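Long-range contacts in aminotransferase class-III (Ochrobactrum anthropi, PDB 5GHG), which probably transfers amino groups between amines and carbonyl compounds with a pyridoxal-phosphate cofactor, acting as an omega-transaminase: residues P67-A72 and L336-I341; P369-V374 and A381-V386; D252-A257 and N302-A307; V377-G382 and F425-I430. The protein carries 1 engineered substitution. All coordinates share one frame; numbering follows the deposited sequence.

Contact 1: P67-A72 and L336-I341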
loop_
_atom_site.group_PDB
_atom_site.type_symbol
_atom_site.label_atom_id
_atom_site.label_comp_id
_atom_site.label_asym_id
_atom_site.label_seq_id
_atom_site.Cartn_x
_atom_site.Cartn_y
_atom_site.Cartn_z
ATOM N N PRO B 67 6.228 -7.877 23.672
ATOM C CA PRO B 67 5.130 -7.058 24.199
ATOM C C PRO B 67 5.459 -5.581 24.354
ATOM O O PRO B 67 4.521 -4.783 24.470
ATOM C CB PRO B 67 4.815 -7.718 25.559
ATOM C CG PRO B 67 6.046 -8.453 25.932
ATOM C CD PRO B 67 6.664 -8.910 24.632
ATOM N N ARG B 68 6.731 -5.178 24.335
ATOM C CA ARG B 68 7.048 -3.748 24.367
ATOM C C ARG B 68 6.441 -3.005 23.166
ATOM O O ARG B 68 6.057 -1.838 23.278
ATOM C CB ARG B 68 8.565 -3.520 24.365
ATOM C CG ARG B 68 9.237 -3.641 25.709
ATOM C CD ARG B 68 10.751 -3.490 25.588
ATOM N NE ARG B 68 11.171 -2.150 25.181
ATOM C CZ ARG B 68 12.447 -1.745 25.139
ATOM N NH1 ARG B 68 13.422 -2.571 25.497
ATOM N NH2 ARG B 68 12.750 -0.514 24.744
ATOM N N LEU B 69 6.370 -3.664 22.015
ATOM C CA LEU B 69 5.812 -3.021 20.830
ATOM C C LEU B 69 4.294 -2.836 20.957
ATOM O O LEU B 69 3.755 -1.822 20.521
ATOM C CB LEU B 69 6.178 -3.815 19.586
ATOM C CG LEU B 69 7.653 -3.880 19.228
ATOM C CD1 LEU B 69 7.823 -4.532 17.849
ATOM C CD2 LEU B 69 8.279 -2.500 19.264
ATOM N N ALA B 70 3.605 -3.804 21.568
ATOM C CA ALA B 70 2.179 -3.656 21.848
ATOM C C ALA B 70 1.907 -2.458 22.769
ATOM O O ALA B 70 0.968 -1.694 22.546
ATOM C CB ALA B 70 1.615 -4.929 22.465
ATOM N N GLU B 71 2.727 -2.289 23.800
ATOM C CA GLU B 71 2.545 -1.146 24.695
ATOM C C GLU B 71 2.811 0.176 23.978
ATOM O O GLU B 71 2.125 1.166 24.227
ATOM C CB GLU B 71 3.471 -1.278 25.924
ATOM C CG GLU B 71 3.304 -0.107 26.866
ATOM C CD GLU B 71 3.887 -0.347 28.264
ATOM O OE1 GLU B 71 4.589 0.567 28.734
ATOM O OE2 GLU B 71 3.624 -1.407 28.876
ATOM N N ALA B 72 3.816 0.223 23.097
ATOM C CA ALA B 72 4.080 1.446 22.351
ATOM C C ALA B 72 2.915 1.791 21.423
ATOM O O ALA B 72 2.552 2.958 21.273
ATOM C CB ALA B 72 5.374 1.324 21.553
ATOM N N LEU B 336 9.714 3.264 16.094
ATOM C CA LEU B 336 10.704 3.862 16.984
ATOM C C LEU B 336 11.084 2.909 18.113
ATOM O O LEU B 336 12.264 2.762 18.444
ATOM C CB LEU B 336 10.170 5.163 17.569
ATOM C CG LEU B 336 10.449 6.436 16.796
ATOM C CD1 LEU B 336 9.509 7.544 17.305
ATOM C CD2 LEU B 336 11.916 6.836 16.941
ATOM N N GLU B 337 10.087 2.285 18.743
ATOM C CA GLU B 337 10.371 1.347 19.816
ATOM C C GLU B 337 11.062 0.091 19.290
ATOM O O GLU B 337 11.931 -0.480 19.968
ATOM C CB GLU B 337 9.102 0.982 20.561
ATOM C CG GLU B 337 9.311 -0.003 21.688
ATOM C CD GLU B 337 9.824 0.647 22.951
ATOM O OE1 GLU B 337 10.003 1.879 22.945
ATOM O OE2 GLU B 337 10.038 -0.071 23.952
ATOM N N ASN B 338 10.708 -0.339 18.082
ATOM C CA ASN B 338 11.403 -1.474 17.465
ATOM C C ASN B 338 12.896 -1.154 17.267
ATOM O O ASN B 338 13.775 -1.977 17.575
ATOM C CB ASN B 338 10.721 -1.841 16.151
ATOM C CG ASN B 338 11.395 -2.992 15.426
ATOM O OD1 ASN B 338 11.283 -4.148 15.836
ATOM N ND2 ASN B 338 12.084 -2.683 14.330
ATOM N N LEU B 339 13.198 0.039 16.778
ATOM C CA LEU B 339 14.601 0.410 16.576
ATOM C C LEU B 339 15.341 0.488 17.904
ATOM O O LEU B 339 16.504 0.069 18.006
ATOM C CB LEU B 339 14.691 1.725 15.819
ATOM C CG LEU B 339 14.105 1.657 14.406
ATOM C CD1 LEU B 339 14.188 2.999 13.719
ATOM C CD2 LEU B 339 14.777 0.575 13.588
ATOM N N ALA B 340 14.668 0.995 18.933
ATOM C CA ALA B 340 15.254 1.056 20.271
ATOM C C ALA B 340 15.587 -0.332 20.804
ATOM O O ALA B 340 16.637 -0.526 21.419
ATOM C CB ALA B 340 14.322 1.790 21.232
ATOM N N ILE B 341 14.711 -1.311 20.561
ATOM C CA ILE B 341 14.971 -2.677 21.010
ATOM C C ILE B 341 16.186 -3.239 20.293
ATOM O O ILE B 341 17.081 -3.814 20.922
ATOM C CB ILE B 341 13.724 -3.572 20.804
ATOM C CG1 ILE B 341 12.606 -3.143 21.767
ATOM C CG2 ILE B 341 14.067 -5.043 21.035
ATOM C CD1 ILE B 341 11.230 -3.740 21.423
HETATM O O HOH W 1 6.784 0.334 25.107
#

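Contact 2: P369-V374 and A381-V386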
loop_
_atom_site.group_PDB
_atom_site.type_symbol
_atom_site.label_atom_id
_atom_site.label_comp_id
_atom_site.label_asym_id
_atom_site.label_seq_id
_atom_site.Cartn_x
_atom_site.Cartn_y
_atom_site.Cartn_z
ATOM N N PRO B 369 24.413 -34.457 -2.227
ATOM C CA PRO B 369 24.096 -34.704 -3.643
ATOM C C PRO B 369 22.975 -33.839 -4.200
ATOM O O PRO B 369 22.886 -33.685 -5.421
ATOM C CB PRO B 369 23.707 -36.191 -3.667
ATOM C CG PRO B 369 23.437 -36.552 -2.247
ATOM C CD PRO B 369 24.329 -35.679 -1.417
ATOM N N LEU B 370 22.127 -33.259 -3.353
ATOM C CA LEU B 370 21.021 -32.428 -3.815
ATOM C C LEU B 370 21.320 -30.935 -3.803
ATOM O O LEU B 370 20.455 -30.142 -4.177
ATOM C CB LEU B 370 19.783 -32.692 -2.959
ATOM C CG LEU B 370 19.088 -34.028 -3.179
ATOM C CD1 LEU B 370 17.866 -34.115 -2.274
ATOM C CD2 LEU B 370 18.683 -34.178 -4.630
ATOM N N VAL B 371 22.502 -30.524 -3.366
ATOM C CA VAL B 371 22.777 -29.105 -3.143
ATOM C C VAL B 371 23.632 -28.599 -4.320
ATOM O O VAL B 371 24.776 -29.022 -4.491
ATOM C CB VAL B 371 23.442 -28.867 -1.806
ATOM C CG1 VAL B 371 23.949 -27.416 -1.709
ATOM C CG2 VAL B 371 22.457 -29.151 -0.659
ATOM N N GLY B 372 23.073 -27.694 -5.120
ATOM C CA GLY B 372 23.822 -27.103 -6.209
ATOM C C GLY B 372 24.678 -25.943 -5.752
ATOM O O GLY B 372 25.822 -25.797 -6.191
ATOM N N GLU B 373 24.133 -25.101 -4.872
ATOM C CA GLU B 373 24.875 -23.949 -4.346
ATOM C C GLU B 373 24.336 -23.564 -2.991
ATOM O O GLU B 373 23.119 -23.569 -2.766
ATOM C CB GLU B 373 24.739 -22.728 -5.286
ATOM C CG GLU B 373 25.453 -21.482 -4.757
ATOM C CD GLU B 373 25.346 -20.278 -5.691
ATOM O OE1 GLU B 373 24.226 -19.971 -6.160
ATOM O OE2 GLU B 373 26.374 -19.646 -5.971
ATOM N N VAL B 374 25.240 -23.191 -2.093
ATOM C CA VAL B 374 24.889 -22.468 -0.879
ATOM C C VAL B 374 25.422 -21.051 -1.041
ATOM O O VAL B 374 26.593 -20.866 -1.360
ATOM C CB VAL B 374 25.475 -23.153 0.374
ATOM C CG1 VAL B 374 25.139 -22.359 1.628
ATOM C CG2 VAL B 374 24.982 -24.598 0.458
ATOM N N ALA B 381 20.344 -16.486 3.715
ATOM C CA ALA B 381 21.000 -17.518 2.929
ATOM C C ALA B 381 20.005 -18.207 2.024
ATOM O O ALA B 381 18.813 -18.256 2.303
ATOM C CB ALA B 381 21.706 -18.557 3.823
ATOM N N GLY B 382 20.524 -18.763 0.941
ATOM C CA GLY B 382 19.737 -19.604 0.064
ATOM C C GLY B 382 20.487 -20.874 -0.252
ATOM O O GLY B 382 21.709 -20.865 -0.395
ATOM N N VAL B 383 19.750 -21.966 -0.337
ATOM C CA VAL B 383 20.293 -23.281 -0.674
ATOM C C VAL B 383 19.581 -23.741 -1.927
ATOM O O VAL B 383 18.388 -24.066 -1.887
ATOM C CB VAL B 383 20.125 -24.290 0.488
ATOM C CG1 VAL B 383 20.661 -25.653 0.101
ATOM C CG2 VAL B 383 20.833 -23.794 1.741
ATOM N N GLU B 384 20.283 -23.732 -3.058
ATOM C CA GLU B 384 19.663 -24.086 -4.330
ATOM C C GLU B 384 19.846 -25.569 -4.601
ATOM O O GLU B 384 20.972 -26.080 -4.576
ATOM C CB GLU B 384 20.227 -23.261 -5.491
ATOM C CG GLU B 384 19.497 -23.531 -6.798
ATOM C CD GLU B 384 19.726 -22.475 -7.869
ATOM O OE1 GLU B 384 20.268 -21.406 -7.541
ATOM O OE2 GLU B 384 19.363 -22.724 -9.045
ATOM N N LEU B 385 18.737 -26.249 -4.864
ATOM C CA LEU B 385 18.704 -27.695 -5.003
ATOM C C LEU B 385 18.710 -28.110 -6.467
ATOM O O LEU B 385 18.085 -27.454 -7.316
ATOM C CB LEU B 385 17.460 -28.266 -4.309
ATOM C CG LEU B 385 17.299 -27.894 -2.839
ATOM C CD1 LEU B 385 16.041 -28.516 -2.263
ATOM C CD2 LEU B 385 18.534 -28.299 -2.024
ATOM N N VAL B 386 19.388 -29.217 -6.749
ATOM C CA VAL B 386 19.473 -29.802 -8.089
ATOM C C VAL B 386 19.544 -31.317 -7.914
ATOM O O VAL B 386 19.893 -31.813 -6.849
ATOM C CB VAL B 386 20.724 -29.299 -8.859
ATOM C CG1 VAL B 386 20.676 -27.792 -9.057
ATOM C CG2 VAL B 386 21.982 -29.665 -8.113
#

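Contact 3: D252-A257 and N302-A307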
loop_
_atom_site.group_PDB
_atom_site.type_symbol
_atom_site.label_atom_id
_atom_site.label_comp_id
_atom_site.label_asym_id
_atom_site.label_seq_id
_atom_site.Cartn_x
_atom_site.Cartn_y
_atom_site.Cartn_z
ATOM N N ASP B 252 26.230 10.213 -14.351
ATOM C CA ASP B 252 25.436 11.007 -13.411
ATOM C C ASP B 252 24.061 10.397 -13.166
ATOM O O ASP B 252 23.059 11.104 -13.101
ATOM C CB ASP B 252 25.297 12.462 -13.903
ATOM C CG ASP B 252 26.638 13.156 -14.069
ATOM O OD1 ASP B 252 27.566 12.884 -13.275
ATOM O OD2 ASP B 252 26.775 13.979 -14.997
ATOM N N ILE B 253 24.016 9.083 -12.999
ATOM C CA ILE B 253 22.762 8.361 -12.763
ATOM C C ILE B 253 22.604 8.143 -11.264
ATOM O O ILE B 253 23.546 7.702 -10.588
ATOM C CB ILE B 253 22.752 7.031 -13.528
ATOM C CG1 ILE B 253 22.817 7.307 -15.047
ATOM C CG2 ILE B 253 21.523 6.185 -13.137
ATOM C CD1 ILE B 253 23.208 6.099 -15.885
ATOM N N LEU B 254 21.421 8.432 -10.735
ATOM C CA LEU B 254 21.172 8.236 -9.303
ATOM C C LEU B 254 21.169 6.752 -8.940
ATOM O O LEU B 254 20.718 5.904 -9.712
ATOM C CB LEU B 254 19.835 8.858 -8.909
ATOM C CG LEU B 254 19.616 10.350 -9.113
ATOM C CD1 LEU B 254 18.163 10.701 -8.887
ATOM C CD2 LEU B 254 20.529 11.133 -8.174
ATOM N N LEU B 255 21.664 6.444 -7.742
ATOM C CA LEU B 255 21.648 5.087 -7.211
ATOM C C LEU B 255 20.583 4.989 -6.114
ATOM O O LEU B 255 20.654 5.706 -5.115
ATOM C CB LEU B 255 23.006 4.688 -6.640
ATOM C CG LEU B 255 23.038 3.344 -5.923
ATOM C CD1 LEU B 255 22.643 2.211 -6.863
ATOM C CD2 LEU B 255 24.409 3.112 -5.335
ATOM N N ILE B 256 19.614 4.104 -6.312
ATOM C CA ILE B 256 18.594 3.788 -5.323
ATOM C C ILE B 256 18.949 2.444 -4.693
ATOM O O ILE B 256 19.005 1.432 -5.393
ATOM C CB ILE B 256 17.192 3.706 -5.952
ATOM C CG1 ILE B 256 16.829 4.999 -6.690
ATOM C CG2 ILE B 256 16.125 3.397 -4.887
ATOM C CD1 ILE B 256 15.665 4.811 -7.635
ATOM N N ALA B 257 19.198 2.431 -3.384
ATOM C CA ALA B 257 19.413 1.197 -2.658
ATOM C C ALA B 257 18.075 0.765 -2.046
ATOM O O ALA B 257 17.534 1.459 -1.181
ATOM C CB ALA B 257 20.479 1.365 -1.572
ATOM N N ASN B 302 19.219 12.114 -0.277
ATOM C CA ASN B 302 20.330 12.969 0.117
ATOM C C ASN B 302 20.110 14.387 -0.410
ATOM O O ASN B 302 19.074 14.705 -1.020
ATOM C CB ASN B 302 21.655 12.365 -0.318
ATOM C CG ASN B 302 21.825 12.298 -1.822
ATOM O OD1 ASN B 302 21.019 12.822 -2.578
ATOM N ND2 ASN B 302 22.896 11.670 -2.257
ATOM N N GLU B 303 21.075 15.270 -0.143
ATOM C CA GLU B 303 20.910 16.665 -0.527
ATOM C C GLU B 303 20.948 16.830 -2.053
ATOM O O GLU B 303 20.214 17.648 -2.607
ATOM C CB GLU B 303 21.990 17.522 0.141
ATOM C CG GLU B 303 21.810 19.025 -0.081
ATOM C CD GLU B 303 20.524 19.567 0.533
ATOM O OE1 GLU B 303 20.004 20.567 0.008
ATOM O OE2 GLU B 303 20.015 18.991 1.541
ATOM N N ARG B 304 21.783 16.048 -2.727
ATOM C CA ARG B 304 21.818 16.056 -4.178
ATOM C C ARG B 304 20.424 15.859 -4.767
ATOM O O ARG B 304 20.010 16.583 -5.672
ATOM C CB ARG B 304 22.768 14.963 -4.675
ATOM C CG ARG B 304 22.815 14.757 -6.180
ATOM C CD ARG B 304 23.538 13.472 -6.499
ATOM N NE ARG B 304 23.725 13.260 -7.931
ATOM C CZ ARG B 304 24.237 12.156 -8.460
ATOM N NH1 ARG B 304 24.598 11.147 -7.673
ATOM N NH2 ARG B 304 24.383 12.061 -9.774
ATOM N N VAL B 305 19.677 14.876 -4.241
ATOM C CA VAL B 305 18.322 14.647 -4.713
ATOM C C VAL B 305 17.397 15.755 -4.259
ATOM O O VAL B 305 16.575 16.249 -5.037
ATOM C CB VAL B 305 17.818 13.265 -4.246
ATOM C CG1 VAL B 305 16.348 13.065 -4.602
ATOM C CG2 VAL B 305 18.680 12.154 -4.842
ATOM N N TYR B 306 17.503 16.160 -2.994
ATOM C CA TYR B 306 16.529 17.077 -2.407
ATOM C C TYR B 306 16.693 18.518 -2.913
ATOM O O TYR B 306 15.700 19.232 -3.022
ATOM C CB TYR B 306 16.638 17.055 -0.883
ATOM C CG TYR B 306 15.657 17.967 -0.171
ATOM C CD1 TYR B 306 14.297 17.702 -0.170
ATOM C CD2 TYR B 306 16.110 19.099 0.518
ATOM C CE1 TYR B 306 13.399 18.535 0.486
ATOM C CE2 TYR B 306 15.228 19.940 1.175
ATOM C CZ TYR B 306 13.874 19.654 1.157
ATOM O OH TYR B 306 12.998 20.498 1.805
ATOM N N ALA B 307 17.915 18.939 -3.222
ATOM C CA ALA B 307 18.185 20.358 -3.524
ATOM C C ALA B 307 17.259 20.943 -4.602
ATOM O O ALA B 307 16.636 21.976 -4.342
ATOM C CB ALA B 307 19.649 20.527 -3.923
HETATM O O HOH W 2 25.824 10.092 -10.112
#

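Contact 4: V377-G382 and F425-I430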
loop_
_atom_site.group_PDB
_atom_site.type_symbol
_atom_site.label_atom_id
_atom_site.label_comp_id
_atom_site.label_asym_id
_atom_site.label_seq_id
_atom_site.Cartn_x
_atom_site.Cartn_y
_atom_site.Cartn_z
ATOM N N VAL B 377 24.972 -14.093 3.071
ATOM C CA VAL B 377 25.809 -13.228 3.892
ATOM C C VAL B 377 25.023 -12.879 5.146
ATOM O O VAL B 377 23.794 -12.827 5.122
ATOM C CB VAL B 377 26.252 -11.939 3.155
ATOM C CG1 VAL B 377 25.064 -11.119 2.738
ATOM C CG2 VAL B 377 27.171 -11.108 4.034
ATOM N N GLY B 378 25.729 -12.643 6.246
ATOM C CA GLY B 378 25.044 -12.270 7.464
ATOM C C GLY B 378 24.011 -13.326 7.819
ATOM O O GLY B 378 24.299 -14.530 7.830
ATOM N N LEU B 379 22.767 -12.886 8.091
ATOM C CA LEU B 379 21.710 -13.789 8.515
ATOM C C LEU B 379 20.706 -14.063 7.398
ATOM O O LEU B 379 19.515 -14.265 7.653
ATOM C CB LEU B 379 21.013 -13.245 9.767
ATOM C CG LEU B 379 20.276 -14.189 10.723
ATOM C CD1 LEU B 379 21.170 -15.361 11.196
ATOM C CD2 LEU B 379 19.691 -13.412 11.910
ATOM N N ILE B 380 21.156 -14.088 6.144
ATOM C CA ILE B 380 20.280 -14.459 5.033
ATOM C C ILE B 380 21.022 -15.435 4.142
ATOM O O ILE B 380 22.211 -15.242 3.856
ATOM C CB ILE B 380 19.782 -13.236 4.242
ATOM C CG1 ILE B 380 18.672 -13.647 3.282
ATOM C CG2 ILE B 380 20.933 -12.566 3.496
ATOM C CD1 ILE B 380 17.913 -12.497 2.664
ATOM N N ALA B 381 20.344 -16.486 3.715
ATOM C CA ALA B 381 21.000 -17.518 2.929
ATOM C C ALA B 381 20.005 -18.207 2.024
ATOM O O ALA B 381 18.813 -18.256 2.303
ATOM C CB ALA B 381 21.706 -18.557 3.823
ATOM N N GLY B 382 20.524 -18.763 0.941
ATOM C CA GLY B 382 19.737 -19.604 0.064
ATOM C C GLY B 382 20.487 -20.874 -0.252
ATOM O O GLY B 382 21.709 -20.865 -0.395
ATOM N N PHE B 425 16.665 -18.993 3.973
ATOM C CA PHE B 425 16.724 -18.917 5.421
ATOM C C PHE B 425 17.002 -17.462 5.792
ATOM O O PHE B 425 17.952 -16.859 5.291
ATOM C CB PHE B 425 17.770 -19.871 5.966
ATOM C CG PHE B 425 17.460 -21.293 5.640
ATOM C CD1 PHE B 425 16.717 -22.068 6.508
ATOM C CD2 PHE B 425 17.822 -21.823 4.407
ATOM C CE1 PHE B 425 16.384 -23.366 6.189
ATOM C CE2 PHE B 425 17.485 -23.114 4.076
ATOM C CZ PHE B 425 16.764 -23.894 4.963
ATOM N N CYS B 426 16.141 -16.899 6.630
ATOM C CA CYS B 426 16.223 -15.499 7.015
ATOM C C CYS B 426 15.569 -15.358 8.386
ATOM O O CYS B 426 14.512 -14.732 8.533
ATOM C CB CYS B 426 15.522 -14.627 5.964
ATOM S SG CYS B 426 15.573 -12.855 6.222
ATOM N N PRO B 427 16.162 -15.972 9.409
ATOM C CA PRO B 427 15.478 -16.089 10.707
ATOM C C PRO B 427 15.536 -14.794 11.498
ATOM O O PRO B 427 16.296 -13.875 11.155
ATOM C CB PRO B 427 16.246 -17.219 11.402
ATOM C CG PRO B 427 17.656 -17.106 10.819
ATOM C CD PRO B 427 17.414 -16.745 9.362
ATOM N N PRO B 428 14.738 -14.680 12.561
ATOM C CA PRO B 428 14.700 -13.434 13.322
ATOM C C PRO B 428 16.062 -13.093 13.926
ATOM O O PRO B 428 16.865 -13.973 14.236
ATOM C CB PRO B 428 13.646 -13.694 14.393
ATOM C CG PRO B 428 12.778 -14.780 13.814
ATOM C CD PRO B 428 13.728 -15.650 13.032
ATOM N N LEU B 429 16.306 -11.789 14.070
ATOM C CA LEU B 429 17.557 -11.269 14.613
ATOM C C LEU B 429 17.827 -11.770 16.025
ATOM O O LEU B 429 18.981 -11.745 16.467
ATOM C CB LEU B 429 17.525 -9.738 14.624
ATOM C CG LEU B 429 17.133 -9.016 13.330
ATOM C CD1 LEU B 429 17.063 -7.495 13.571
ATOM C CD2 LEU B 429 18.150 -9.332 12.256
ATOM N N ILE B 430 16.783 -12.226 16.734
ATOM C CA ILE B 430 16.906 -12.711 18.099
ATOM C C ILE B 430 17.300 -14.183 18.197
ATOM O O ILE B 430 17.427 -14.709 19.317
ATOM C CB ILE B 430 15.585 -12.528 18.880
ATOM C CG1 ILE B 430 14.439 -13.278 18.191
ATOM C CG2 ILE B 430 15.253 -11.026 19.113
ATOM C CD1 ILE B 430 13.246 -13.538 19.120
#

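Contact 1: P67-A72 and L336-I341
The guanidinium of R68 lies flat beneath I341, whose CG1 stands 3.6 Å above the plane and over its centre. This joins two nearly antiparallel helices of the class-III transaminase fold, 67-77 and 329-344, whose axes over these segments approach to 9.5 Å at 150° between directions. At its edge the same guanidinium grips a single carboxylate oxygen side-on: R68 NE donates to E337 OE2 at 2.7 Å and R68 NH2 to E337 OE2 at 2.9 Å. E337 CG is anti to the backbone N, and a bend at chi2 (81°) brings OE2 to the arginine. Both bonds lie close to the guanidinium plane, but NE meets the oxygen nearly head-on, whereas NH2 arrives from above the carboxylate, the planes being 66° apart. A water donates to R68 O and, weakly, to E337 OE2. R68 NH1 reaches a second acid, E344, about two turns beyond E337 on the same helix, so the arginine is shared between two negative charges.

Beneath the salt bridge the packing is apolar. L69 CD2 lies against the other helix between E337 CG (3.6 Å), the backbone N of N338 and I341 CD1 (3.9 Å). Towards the C-terminal end of segment 67-72, A72 CB rests on E337 CB at 3.9 Å.

Contact 2: P369-V374 and A381-V386
L370-V374 pairs antiparallel with V383-V386, and the register slips by one residue at a classic beta bulge: G372 and E373 both face E384. The evidence is in the bonds, since E384 O accepts from G372 N at 2.7 Å and only weakly from E373 N at 3.3 Å, while E384 N returns a bond to E373 O at 2.9 Å. On the L370 side of the bulge V386 N donates to L370 O at 2.9 Å; L385 CA also approaches that oxygen through a CA-H...O contact.

V371 and V383 meet methyl to methyl, CG2 to CG1 at 4.0 Å, on the face they share with V374 and L385. With V371 CG1 anti to the backbone N (chi1 170°), its CG2 is set beside that N and faces V383. V386 packs CG2 against the bare CA of G372 at 3.7 Å. On the other face E373 and E384 bring like charges together, OE1 to OE1 at 4.4 Å; R375 forms salt bridges with both, which probably offsets the repulsion, and E384 OE2 is additionally bound by R188.

The two strands form a hairpin, with 371-377 outermost in its sheet within this chain and 380-385 lying between it and 422-425. V371 and L385 lean on L447 of helix 433-455, V374 meets helix 347-363, and on the opposite face Y187 of helix 186-189 touches E373 and E384.

Contact 3: D252-A257 and N302-A307
At the start of the central strand 254-258 of the seven-stranded mixed sheet of the fold type I transaminase core, L254, the first residue of that strand, is packed against R304 and V305 of the short helix 303-306. The strand runs on to D258, one of the residues lining the PMP pocket, but this contact is at its far end and is structural packing, with 184 Å² buried between the segments.

L254 CD2 does most of the touching. It sits over the centre of the R304 guanidinium, 3.8 Å above the plane, and against V305 CG2 at 3.9 Å, so one methyl fills the angle between an aliphatic branch and a flat cation. R304 reaches it fully stretched: CG is anti to the backbone N (chi1 174°) and the chain stays extended as far as NE, sliding past L254 in the opposite direction. Its NH2 comes within 3.7 Å of D252 O, oblique to the guanidinium plane. D252, with positive phi, is the C-prime residue of the Schellman motif closing helix 240-250.

Charge at the arginine tip is met elsewhere: D281 OD1 takes a salt bridge from R304 NH1 and a hydrogen bond from N302 ND2, and D281 OD2 accepts from L255 N, so one aspartate ties strand, cap and arginine together. R132 of helix 118-135 binds the carbonyls of R304 and V305. The helix itself starts at the N-cap N302, whose OD1 accepts from V305 N at 3.0 Å with an N-H...O angle of 162°.

Contact 4: V377-G382 and F425-I430
A381 and F425 form an antiparallel hydrogen-bonded pair where strand 422-425 ends and its chain turns off into a proline-rich loop, a pairing at the end of two neighbouring interior strands, continued by apolar packing. Two backbone bonds define it: A381 N donates to F425 O at 2.9 Å and F425 N to A381 O at 2.8 Å. One residue further, I380 CA supplies a CA-H...O contact to F425 O, and L379 O receives another from C426 CA at 3.6 Å with 168° at the hydrogen, which extends the pairing beyond its last conventional bond.

L379 carries the side-chain contact. It lies in the type II' turn from V377 to I380, with G378 at positive phi, and its CG stands anti to the backbone N (chi1 -156°). CG and CD1 both meet P427 CG, the former at 3.9 Å. CD2 reaches farther along the loop to P427 O at 3.5 Å and to L429 CD2 at 4.4 Å. The polar oxygens beside this leucine are bound as well: R266 NH1 donates to both L379 O and P427 O, so a single guanidinium bridges the two segments. I380 CG1 lies against C426 CB at 4.3 Å, and the I380 side chain is about 9 Å from the bound PMP.

Around the contact, I380 and C426 both touch L58, the engineered residue of helix 55-58. F425 and P427 rest on M439 of helix 433-455, while L379 and L429 share A351 of helix 347-363, whose Q359 donates to the G378 and I380 carbonyls.

How the contacts relate
Contacts 2 and 4 work on one sheet: strand 380-385 serves both, A381 and G382 belong to both, and V383 CG2 touches F425 CE2 at 4.1 Å. Their centres are 16 Å apart. Contact 3 lies beside the other seven-stranded sheet, across the centre of the chain from contact 2 and 37 Å from it between centres. Contact 1 is helix-to-helix, 22 Å from contact 4 between centres, with nearest atoms about 6 Å apart. Along the chain contact 3 falls between the two segments of contact 1, and contacts 2 and 4 follow. Contact 2 is thus local to a hairpin, whereas contacts 1, 3 and 4 join parts well separated in the chain.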